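Local structure of pyrrolysyl-tRNA synthetase (Desulfitobacterium hafniense, 3DSQ) at residues 34-39 against 43-48. The protein probably charges its cognate tRNA with pyrrolysine in an ATP-dependent reaction, as a homodimeric class II aminoacyl-tRNA synthetase. Residues are numbered along the deposited sequence; the frame is centred on the assembly and turned at random.
Sequences MGFSDA and DRAFQG
Asp43 N donates to Ala39 O over 2.7 Å, a nearly straight bond (N-H...O 164°) that forms the i to i+4 link of the first turn of helix 39-68, at the surface and far from the chain's centre. The carboxylate of Asp43 lies off the oxygen end of the same carbonyl: CG lies beside its own backbone N (chi1 -68°), which brings OD1 to 2.9 Å from Ala39 O. Both are acceptors and sit close without a hydrogen bond, a spacing to be read with caution. Asp43 OD1 also takes a weak hydrogen bond from Gln18 NE2. With an alanine at Asp43, Gln18 NE2 is likely to be left without its carboxylate partner, and one weak polar link to helix 16-24 would probably be lost. Two residues on, Ala45 sets its methyl obliquely against the Phe36 ring, with CB 3.4 Å from CE1 and 3.5 Å from CZ. The Phe36 ring reaches it because CG stands anti to the carbonyl carbon (chi1 -58°), and it also meets Trp14 with the planes inclined by about 50°. The preceding loop folds back with the Phe36 ring against the Ala45 methyl, and Asp38 OD1 accepts from Ser41 N, so the arrangement is that of an N-capped helix start, with Asp38 at the N-cap position of helix 39-68.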
loop_
_atom_site.group_PDB
_atom_site.type_symbol
_atom_site.label_atom_id
_atom_site.label_comp_id
_atom_site.label_asym_id
_atom_site.label_seq_id
_atom_site.Cartn_x
_atom_site.Cartn_y
_atom_site.Cartn_z
ATOM N N MET B 34 1.822 16.344 -34.082
ATOM C CA MET B 34 2.127 17.538 -34.873
ATOM C C MET B 34 3.391 17.445 -35.718
ATOM O O MET B 34 4.420 16.926 -35.278
ATOM C CB MET B 34 2.226 18.760 -33.969
ATOM C CG MET B 34 0.890 19.214 -33.431
ATOM S SD MET B 34 1.097 20.536 -32.268
ATOM C CE MET B 34 1.306 21.950 -33.393
ATOM N N GLY B 35 3.286 17.958 -36.939
ATOM C CA GLY B 35 4.403 17.970 -37.859
ATOM C C GLY B 35 4.729 19.413 -38.189
ATOM O O GLY B 35 3.857 20.287 -38.132
ATOM N N PHE B 36 5.980 19.666 -38.551
ATOM C CA PHE B 36 6.426 21.013 -38.869
ATOM C C PHE B 36 7.212 21.046 -40.168
ATOM O O PHE B 36 7.631 20.004 -40.677
ATOM C CB PHE B 36 7.277 21.528 -37.711
ATOM C CG PHE B 36 6.545 21.539 -36.414
ATOM C CD1 PHE B 36 5.752 22.630 -36.059
ATOM C CD2 PHE B 36 6.549 20.415 -35.593
ATOM C CE1 PHE B 36 4.970 22.597 -34.911
ATOM C CE2 PHE B 36 5.771 20.373 -34.449
ATOM C CZ PHE B 36 4.976 21.469 -34.107
ATOM N N SER B 37 7.413 22.251 -40.696
ATOM C CA SER B 37 8.143 22.439 -41.946
ATOM C C SER B 37 9.625 22.098 -41.849
ATOM O O SER B 37 10.251 21.772 -42.845
ATOM C CB SER B 37 7.992 23.887 -42.428
ATOM O OG SER B 37 6.629 24.198 -42.690
ATOM N N ASP B 38 10.181 22.177 -40.646
ATOM C CA ASP B 38 11.595 21.899 -40.435
ATOM C C ASP B 38 11.884 21.716 -38.948
ATOM O O ASP B 38 11.044 22.024 -38.100
ATOM C CB ASP B 38 12.422 23.055 -40.990
ATOM C CG ASP B 38 12.040 24.387 -40.369
ATOM O OD1 ASP B 38 12.495 24.668 -39.242
ATOM O OD2 ASP B 38 11.271 25.142 -41.001
ATOM N N ALA B 39 13.080 21.223 -38.644
ATOM C CA ALA B 39 13.509 20.967 -37.270
ATOM C C ALA B 39 13.532 22.186 -36.350
ATOM O O ALA B 39 13.128 22.103 -35.189
ATOM C CB ALA B 39 14.888 20.304 -37.277
ATOM N N ASP B 43 11.466 22.469 -33.076
ATOM C CA ASP B 43 12.114 22.652 -31.786
ATOM C C ASP B 43 11.487 23.876 -31.109
ATOM O O ASP B 43 11.198 23.861 -29.911
ATOM C CB ASP B 43 13.621 22.850 -31.973
ATOM C CG ASP B 43 14.323 21.586 -32.477
ATOM O OD1 ASP B 43 13.634 20.585 -32.758
ATOM O OD2 ASP B 43 15.570 21.591 -32.597
ATOM N N ARG B 44 11.273 24.932 -31.887
ATOM C CA ARG B 44 10.670 26.152 -31.361
ATOM C C ARG B 44 9.277 25.855 -30.812
ATOM O O ARG B 44 8.934 26.245 -29.700
ATOM C CB ARG B 44 10.565 27.206 -32.465
ATOM C CG ARG B 44 9.642 28.359 -32.122
ATOM C CD ARG B 44 9.154 29.032 -33.391
ATOM N NE ARG B 44 10.162 29.913 -33.955
ATOM C CZ ARG B 44 10.166 30.333 -35.214
ATOM N NH1 ARG B 44 9.211 29.942 -36.048
ATOM N NH2 ARG B 44 11.124 31.154 -35.635
ATOM N N ALA B 45 8.469 25.167 -31.603
ATOM C CA ALA B 45 7.129 24.822 -31.175
ATOM C C ALA B 45 7.167 23.981 -29.910
ATOM O O ALA B 45 6.387 24.202 -28.983
ATOM C CB ALA B 45 6.418 24.071 -32.272
ATOM N N PHE B 46 8.082 23.013 -29.877
ATOM C CA PHE B 46 8.216 22.121 -28.735
ATOM C C PHE B 46 8.356 22.882 -27.434
ATOM O O PHE B 46 7.688 22.584 -26.442
ATOM C CB PHE B 46 9.436 21.217 -28.901
ATOM C CG PHE B 46 9.780 20.458 -27.667
ATOM C CD1 PHE B 46 8.995 19.385 -27.260
ATOM C CD2 PHE B 46 10.863 20.841 -26.882
ATOM C CE1 PHE B 46 9.283 18.703 -26.091
ATOM C CE2 PHE B 46 11.161 20.163 -25.707
ATOM C CZ PHE B 46 10.368 19.090 -25.308
ATOM N N GLN B 47 9.251 23.862 -27.460
ATOM C CA GLN B 47 9.540 24.701 -26.314
ATOM C C GLN B 47 8.281 25.414 -25.823
ATOM O O GLN B 47 8.022 25.493 -24.617
ATOM C CB GLN B 47 10.611 25.719 -26.706
ATOM C CG GLN B 47 11.475 26.200 -25.566
ATOM C CD GLN B 47 12.610 27.094 -26.037
ATOM O OE1 GLN B 47 13.370 26.730 -26.944
ATOM N NE2 GLN B 47 12.739 28.266 -25.418
ATOM N N GLY B 48 7.498 25.923 -26.765
ATOM C CA GLY B 48 6.278 26.630 -26.411
ATOM C C GLY B 48 5.224 25.730 -25.799
ATOM O O GLY B 48 4.594 26.094 -24.804
#